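Local coordinates for mandelate racemase/muconate lactonizing protein (Paenibacillus sp., PDB 3V5C) that probably dehydrates galacturonate as a magnesium-dependent member of the enolase superfamily, with a TIM-barrel-like catalytic domain, at residues A[24-29]-A[311-316]; A[111-116]-A[120-125]; A[212-217]-A[244-249]. The protein carries 1 engineered substitution. All blocks are in the same frame, centred on the assembly; numbering follows the deposited sequence. Where two conformers were deposited one is given.

Contact 1: A[24-29]-A[311-316]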
# COMPACT_ATOMS: atom_id res chain seq x y z
N GLY A 24 -17.52 -0.50 2.25
CA GLY A 24 -17.72 -1.12 0.96
C GLY A 24 -17.33 -2.58 1.00
O GLY A 24 -17.36 -3.20 2.07
N GLU A 25 -16.90 -3.11 -0.13
CA GLU A 25 -16.60 -4.53 -0.22
C GLU A 25 -15.52 -4.77 -1.25
O GLU A 25 -15.45 -4.05 -2.25
CB GLU A 25 -17.85 -5.31 -0.66
CG GLU A 25 -18.98 -5.39 0.36
CD GLU A 25 -19.99 -6.48 0.02
OE1 GLU A 25 -19.90 -7.04 -1.09
OE2 GLU A 25 -20.86 -6.78 0.86
N ARG A 26 -14.71 -5.81 -1.03
CA ARG A 26 -13.79 -6.21 -2.08
C ARG A 26 -14.49 -7.16 -3.07
O ARG A 26 -15.53 -7.74 -2.76
CB ARG A 26 -12.46 -6.79 -1.55
CG ARG A 26 -12.58 -7.83 -0.46
CD ARG A 26 -11.19 -8.44 -0.11
NE ARG A 26 -10.27 -7.50 0.56
CZ ARG A 26 -10.25 -7.31 1.88
NH1 ARG A 26 -11.08 -7.98 2.66
NH2 ARG A 26 -9.39 -6.44 2.42
N ALA A 27 -13.92 -7.27 -4.25
CA ALA A 27 -14.57 -7.99 -5.34
C ALA A 27 -14.67 -9.48 -5.03
O ALA A 27 -15.63 -10.14 -5.46
CB ALA A 27 -13.85 -7.76 -6.65
N ARG A 28 -13.68 -10.01 -4.32
CA ARG A 28 -13.70 -11.42 -3.96
C ARG A 28 -13.30 -11.54 -2.50
O ARG A 28 -12.36 -10.87 -2.04
CB ARG A 28 -12.76 -12.21 -4.87
CG ARG A 28 -12.73 -13.74 -4.61
CD ARG A 28 -11.68 -14.42 -5.48
NE ARG A 28 -10.33 -14.05 -5.05
CZ ARG A 28 -9.44 -13.41 -5.79
NH1 ARG A 28 -9.72 -13.05 -7.04
NH2 ARG A 28 -8.26 -13.11 -5.27
N SER A 29 -14.03 -12.34 -1.74
CA SER A 29 -13.72 -12.54 -0.32
C SER A 29 -12.29 -13.07 -0.12
O SER A 29 -11.85 -13.98 -0.82
CB SER A 29 -14.74 -13.49 0.31
OG SER A 29 -14.51 -13.61 1.70
N HIS A 311 3.35 -0.77 1.86
CA HIS A 311 2.29 -1.72 2.12
C HIS A 311 0.93 -1.05 2.06
O HIS A 311 0.74 0.10 2.50
CB HIS A 311 2.51 -2.37 3.50
CG HIS A 311 1.35 -3.20 3.96
ND1 HIS A 311 0.27 -2.68 4.62
CD2 HIS A 311 1.11 -4.53 3.84
CE1 HIS A 311 -0.59 -3.65 4.90
NE2 HIS A 311 -0.10 -4.78 4.44
N CYS A 312 -0.03 -1.75 1.50
CA CYS A 312 -1.39 -1.29 1.56
C CYS A 312 -2.29 -2.50 1.56
O CYS A 312 -2.33 -3.25 0.59
CB CYS A 312 -1.74 -0.38 0.38
SG CYS A 312 -3.41 0.26 0.54
N TYR A 313 -2.99 -2.69 2.66
CA TYR A 313 -4.02 -3.71 2.76
C TYR A 313 -4.90 -3.33 3.91
O TYR A 313 -4.41 -2.91 4.96
CB TYR A 313 -3.46 -5.12 2.95
CG TYR A 313 -4.51 -6.16 2.61
CD1 TYR A 313 -4.74 -6.54 1.30
CD2 TYR A 313 -5.31 -6.71 3.61
CE1 TYR A 313 -5.71 -7.50 0.99
CE2 TYR A 313 -6.30 -7.65 3.31
CZ TYR A 313 -6.49 -8.04 2.00
OH TYR A 313 -7.46 -8.97 1.68
N GLY A 314 -6.21 -3.47 3.71
CA GLY A 314 -7.17 -3.10 4.73
C GLY A 314 -7.66 -1.68 4.57
O GLY A 314 -8.57 -1.24 5.28
N ASN A 315 -7.09 -0.96 3.62
CA ASN A 315 -7.52 0.42 3.39
C ASN A 315 -7.45 0.77 1.91
O ASN A 315 -6.36 0.99 1.34
CB ASN A 315 -6.68 1.39 4.23
CG ASN A 315 -7.22 2.79 4.20
OD1 ASN A 315 -7.75 3.26 3.18
ND2 ASN A 315 -7.09 3.49 5.33
N ALA A 316 -8.62 0.80 1.26
CA ALA A 316 -8.68 1.03 -0.17
C ALA A 316 -8.05 2.36 -0.55
O ALA A 316 -7.43 2.47 -1.60
CB ALA A 316 -10.12 0.95 -0.67
O HOH W 1 -7.44 -3.93 1.19
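Y313, in the loop 311-316 that runs from barrel strand 307-308 toward helix 317-325, meets R26, which comes from strand 14-30 in the antiparallel sheet of the capping domain. The pair thus illustrates how an enolase-type capping domain is held to the barrel domain. At Y313 the phenol reaches toward strand 14-30 and sets its OH 3.1 Å above one face of the R26 guanidinium plane, displaced toward the rim. The OH is 3.3 Å from R26 CZ, and R26 NH2 lies 3.3 Å from Y313 CZ. Ring and guanidinium planes are almost parallel, 1° apart, although the two side chains cross at about a right angle. R26 gets there through a bend at chi3 (69°), which swings the guanidinium toward the loop. The hydroxyl is close to its nitrogens but sits above the guanidinium plane, where the N-H directions are wrong for a hydrogen bond. At G314 the link becomes polar: water 1 accepts from G314 N at 2.8 Å and, weakly, from R26 NH2 at 3.4 Å, lying in the guanidinium plane at its edge. R26 NE also forms a salt bridge with D338, and NH1 donates to G40 O. The chemistry divides the arginine's surface: its N-H groups are directed to carboxylate, carbonyl and, weakly, water, while one face receives the tyrosine oxygen, probably in a favourable electrostatic setting over the cation.

Contact 2: A[111-116]-A[120-125]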
# COMPACT_ATOMS: atom_id res chain seq x y z
N VAL A 111 -1.92 15.58 -6.86
CA VAL A 111 -0.88 15.54 -5.85
C VAL A 111 0.48 15.12 -6.41
O VAL A 111 1.52 15.66 -6.01
CB VAL A 111 -1.28 14.62 -4.69
CG1 VAL A 111 -0.06 14.28 -3.80
CG2 VAL A 111 -2.39 15.29 -3.88
N TYR A 112 0.48 14.18 -7.34
CA TYR A 112 1.76 13.74 -7.88
C TYR A 112 2.59 14.91 -8.45
O TYR A 112 3.80 14.94 -8.28
CB TYR A 112 1.62 12.56 -8.85
CG TYR A 112 0.91 12.85 -10.16
CD1 TYR A 112 1.56 13.50 -11.20
CD2 TYR A 112 -0.39 12.40 -10.37
CE1 TYR A 112 0.93 13.73 -12.41
CE2 TYR A 112 -1.04 12.64 -11.57
CZ TYR A 112 -0.37 13.31 -12.59
OH TYR A 112 -1.01 13.53 -13.79
N ASP A 113 1.92 15.90 -9.06
CA ASP A 113 2.62 17.11 -9.51
C ASP A 113 3.09 18.01 -8.38
O ASP A 113 4.10 18.71 -8.49
CB ASP A 113 1.74 17.92 -10.45
CG ASP A 113 1.86 17.45 -11.86
OD1 ASP A 113 0.99 17.85 -12.67
OD2 ASP A 113 2.82 16.71 -12.16
N LEU A 114 2.33 18.03 -7.29
CA LEU A 114 2.73 18.81 -6.12
C LEU A 114 3.94 18.24 -5.39
O LEU A 114 4.65 18.98 -4.70
CB LEU A 114 1.57 18.94 -5.13
CG LEU A 114 0.28 19.62 -5.59
CD1 LEU A 114 -0.76 19.68 -4.47
CD2 LEU A 114 0.56 21.01 -6.13
N VAL A 115 4.19 16.93 -5.50
CA VAL A 115 5.22 16.32 -4.66
C VAL A 115 6.40 15.73 -5.41
O VAL A 115 7.36 15.26 -4.80
CB VAL A 115 4.65 15.22 -3.73
CG1 VAL A 115 3.55 15.78 -2.85
CG2 VAL A 115 4.18 14.01 -4.55
N SER A 116 6.34 15.74 -6.73
CA SER A 116 7.40 15.11 -7.51
C SER A 116 8.72 15.84 -7.30
O SER A 116 9.78 15.22 -7.26
CB SER A 116 7.04 15.11 -8.99
OG SER A 116 6.96 16.44 -9.45
N LEU A 120 11.47 19.47 -14.95
CA LEU A 120 11.05 19.42 -16.35
C LEU A 120 9.55 19.66 -16.48
O LEU A 120 8.78 19.43 -15.54
CB LEU A 120 11.45 18.07 -16.98
CG LEU A 120 12.94 17.72 -17.00
CD1 LEU A 120 13.15 16.20 -17.18
CD2 LEU A 120 13.71 18.51 -18.07
N GLU A 121 9.13 20.14 -17.64
CA GLU A 121 7.72 20.47 -17.88
C GLU A 121 6.82 19.27 -17.65
O GLU A 121 7.14 18.16 -18.07
CB GLU A 121 7.54 21.01 -19.30
CG GLU A 121 6.15 21.54 -19.59
CD GLU A 121 6.03 22.11 -20.99
OE1 GLU A 121 7.01 22.00 -21.76
OE2 GLU A 121 4.95 22.67 -21.32
N THR A 122 5.69 19.49 -16.99
CA THR A 122 4.76 18.40 -16.71
C THR A 122 3.79 18.17 -17.86
O THR A 122 3.81 18.89 -18.86
CB THR A 122 3.96 18.68 -15.44
OG1 THR A 122 3.13 19.83 -15.66
CG2 THR A 122 4.89 18.94 -14.26
N GLY A 123 2.92 17.18 -17.70
CA GLY A 123 1.93 16.87 -18.72
C GLY A 123 1.86 15.39 -19.02
O GLY A 123 0.80 14.87 -19.38
N ALA A 124 2.99 14.70 -18.88
CA ALA A 124 3.03 13.26 -19.11
C ALA A 124 2.11 12.57 -18.11
O ALA A 124 2.02 12.96 -16.95
CB ALA A 124 4.46 12.72 -18.98
N SER A 125 1.40 11.55 -18.59
CA SER A 125 0.52 10.78 -17.72
C SER A 125 1.33 9.96 -16.73
O SER A 125 2.41 9.45 -17.06
CB SER A 125 -0.37 9.84 -18.54
OG SER A 125 -1.31 10.59 -19.30
O HOH W 2 0.03 14.84 -15.81
O HOH W 3 2.64 15.98 -15.06
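D113 and T122 face each other where the chain turns back from helix 111-115 through a loop into 126-135, the first strand of the enolase-type barrel. The arrangement shows how two pieces of chain can be joined by very little direct contact. The direct part is van der Waals. The two side chains come from opposite directions, and D113 OD2 lies 3.7 Å from T122 CG2. With chi1 of T122 at 64°, its methyl is placed beside the backbone N and it is this branch that makes the nearest approach to the aspartate; T122 OG1 stays 4.2 Å from D113 OD1, too far for a hydrogen bond. Y112 approaches the loop with its hydroxyl end, but 4.4 Å still separates its OH from A124 O. The Y112 ring also packs against H324, with the ring planes at about 40°.

Water supplies the polar part. Water 3 donates to D113 OD2 and accepts from G123 N at 2.9 Å, so the carboxylate holds the loop's backbone at one remove. G123 has a positive phi, at which a CB would be pressed against T122 O. Water 2 joins Y112 OH, 2.6 Å away, to A124 O, to which it donates at 3.0 Å. Both waters lie in the plane of the Y112 ring at its edge, with their oxygens 2.9 Å apart.

Contact 3: A[212-217]-A[244-249]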
# COMPACT_ATOMS: atom_id res chain seq x y z
N TYR A 212 7.28 -18.71 8.18
CA TYR A 212 8.39 -19.61 7.96
C TYR A 212 9.48 -19.42 9.03
O TYR A 212 9.35 -18.57 9.90
CB TYR A 212 8.99 -19.36 6.57
CG TYR A 212 8.14 -19.82 5.39
CD1 TYR A 212 7.10 -20.74 5.54
CD2 TYR A 212 8.41 -19.34 4.10
CE1 TYR A 212 6.35 -21.17 4.43
CE2 TYR A 212 7.68 -19.75 3.01
CZ TYR A 212 6.67 -20.66 3.17
OH TYR A 212 5.98 -21.03 2.04
N ASN A 213 10.52 -20.26 8.97
CA ASN A 213 11.82 -19.97 9.59
C ASN A 213 12.83 -20.07 8.44
O ASN A 213 12.43 -20.24 7.27
CB ASN A 213 12.13 -20.93 10.76
CG ASN A 213 12.09 -22.40 10.36
OD1 ASN A 213 12.17 -22.74 9.17
ND2 ASN A 213 11.97 -23.27 11.35
N LEU A 214 14.12 -19.92 8.72
CA LEU A 214 15.08 -19.80 7.63
C LEU A 214 15.14 -21.07 6.79
O LEU A 214 15.21 -21.01 5.56
CB LEU A 214 16.45 -19.39 8.17
CG LEU A 214 17.60 -19.28 7.18
CD1 LEU A 214 17.32 -18.21 6.11
CD2 LEU A 214 18.90 -18.96 7.94
N ASN A 215 15.13 -22.23 7.44
CA ASN A 215 15.21 -23.49 6.70
C ASN A 215 13.94 -23.79 5.89
O ASN A 215 14.04 -24.29 4.77
CB ASN A 215 15.62 -24.66 7.60
CG ASN A 215 17.13 -24.85 7.65
OD1 ASN A 215 17.84 -24.41 6.75
ND2 ASN A 215 17.62 -25.53 8.68
N LEU A 216 12.76 -23.49 6.43
CA LEU A 216 11.54 -23.61 5.62
C LEU A 216 11.65 -22.72 4.40
O LEU A 216 11.25 -23.11 3.29
CB LEU A 216 10.30 -23.23 6.41
CG LEU A 216 9.72 -24.32 7.29
CD1 LEU A 216 8.72 -23.73 8.29
CD2 LEU A 216 9.08 -25.43 6.44
N THR A 217 12.18 -21.52 4.60
CA THR A 217 12.33 -20.55 3.52
C THR A 217 13.24 -21.10 2.45
O THR A 217 12.90 -21.03 1.27
CB THR A 217 12.87 -19.23 4.06
OG1 THR A 217 11.92 -18.71 5.01
CG2 THR A 217 13.06 -18.23 2.92
N GLU A 244 21.24 -12.11 6.47
CA GLU A 244 22.61 -12.18 5.95
C GLU A 244 22.87 -13.58 5.41
O GLU A 244 23.43 -13.75 4.33
CB GLU A 244 23.63 -11.86 7.05
CG GLU A 244 25.06 -11.86 6.54
CD GLU A 244 26.08 -11.59 7.63
OE1 GLU A 244 25.72 -11.65 8.83
OE2 GLU A 244 27.25 -11.33 7.29
N ASP A 245 22.43 -14.58 6.17
CA ASP A 245 22.56 -15.98 5.79
C ASP A 245 21.79 -16.26 4.50
O ASP A 245 22.36 -16.77 3.53
CB ASP A 245 22.12 -16.89 6.96
CG ASP A 245 22.17 -18.39 6.63
OD1 ASP A 245 21.82 -18.77 5.50
OD2 ASP A 245 22.53 -19.20 7.53
N LEU A 246 20.51 -15.89 4.47
CA LEU A 246 19.67 -16.12 3.29
C LEU A 246 20.27 -15.48 2.04
O LEU A 246 20.32 -16.09 0.98
CB LEU A 246 18.27 -15.58 3.53
CG LEU A 246 17.24 -15.89 2.43
CD1 LEU A 246 17.21 -17.38 2.19
CD2 LEU A 246 15.88 -15.40 2.86
N LYS A 247 20.72 -14.23 2.17
CA LYS A 247 21.32 -13.54 1.04
C LYS A 247 22.54 -14.26 0.49
O LYS A 247 22.71 -14.36 -0.72
CB LYS A 247 21.67 -12.11 1.45
CG LYS A 247 20.48 -11.20 1.51
CD LYS A 247 19.96 -10.95 0.13
CE LYS A 247 19.31 -9.59 0.04
NZ LYS A 247 19.74 -8.89 -1.21
N GLU A 248 23.39 -14.74 1.38
CA GLU A 248 24.60 -15.46 0.97
C GLU A 248 24.21 -16.76 0.28
O GLU A 248 24.80 -17.13 -0.74
CB GLU A 248 25.49 -15.72 2.18
CG GLU A 248 26.65 -16.66 1.95
CD GLU A 248 27.59 -16.68 3.14
OE1 GLU A 248 27.67 -15.65 3.85
OE2 GLU A 248 28.25 -17.72 3.38
N TRP A 249 23.22 -17.44 0.83
CA TRP A 249 22.70 -18.68 0.27
C TRP A 249 22.13 -18.44 -1.14
O TRP A 249 22.44 -19.18 -2.07
CB TRP A 249 21.63 -19.23 1.21
CG TRP A 249 21.02 -20.56 0.83
CD1 TRP A 249 21.46 -21.80 1.19
CD2 TRP A 249 19.81 -20.76 0.10
NE1 TRP A 249 20.62 -22.77 0.68
CE2 TRP A 249 19.60 -22.15 0.01
CE3 TRP A 249 18.89 -19.89 -0.51
CZ2 TRP A 249 18.50 -22.69 -0.64
CZ3 TRP A 249 17.81 -20.44 -1.17
CH2 TRP A 249 17.62 -21.83 -1.24
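L214 reaches from the first turn of helix 214-223 to D245 and L246 on helix 240-253, and its two methyl branches do different work. These are successive outer helices of the barrel, joined through strand 231-233, and their packing is a worked example of how the two methyls of one leucine can meet different neighbours on a facing helix. A chi1 of 177° swings L214 CG away from the backbone N and extends both methyls toward the other helix. One prong, CD1, rests 3.8 Å from L246 CB, an apolar contact in which the two leucines slide past each other in opposite directions. The other prong crosses to the carboxylate of D245: L214 CD2 lies 3.6 Å from D245 CG and nearly as near both oxygens, so the methyl touches the breadth of the group. L246 has much the same conformation as L214 and sends CD2 to within 4.0 Å of T217 CG2, the two side chains crossing at about a right angle. With an alanine here in place of L214, a gap is likely to open beside L246 CB and CD1, and the D245 carboxylate would lose the methyl packed across it.

T217 points its two branches to different ends: CG2, anti to the backbone N, serves the seam, while OG1 turns back and donates to N213 O at 2.8 Å from above the carbonyl plane. That same oxygen accepts from T217 N. N213 is the N-cap, its OD1 taking L216 N at 2.9 Å in a bond lying nearly along the C=O axis. D245 OD1, meanwhile, forms a salt bridge with K218, on the helix opposite. The implied division of labour is clear: hydrocarbon fills the interior of the seam, where T217 and L246 also touch L232, and the D245-K218 salt bridge lies at its edge.

The three contacts are separate, none touching another, and all lie in a fold whose bound magnesium is held by E238 and D261. Contact 1 ties the capping sheet to a loop of the barrel, with the Y313 side chain about 14 Å from the metal. Contact 3 lies on the outer helical layer, yet its T217 side chain is about 12 Å from the same ion. The centres of contacts 1 and 3 are about 31 Å apart. Contact 2 sits at the entry to the first barrel strand, its centre about 28 Å from that of contact 1 and 41 Å from that of contact 3. In sequence, contacts 2 and 3 follow one another between the two halves of contact 1.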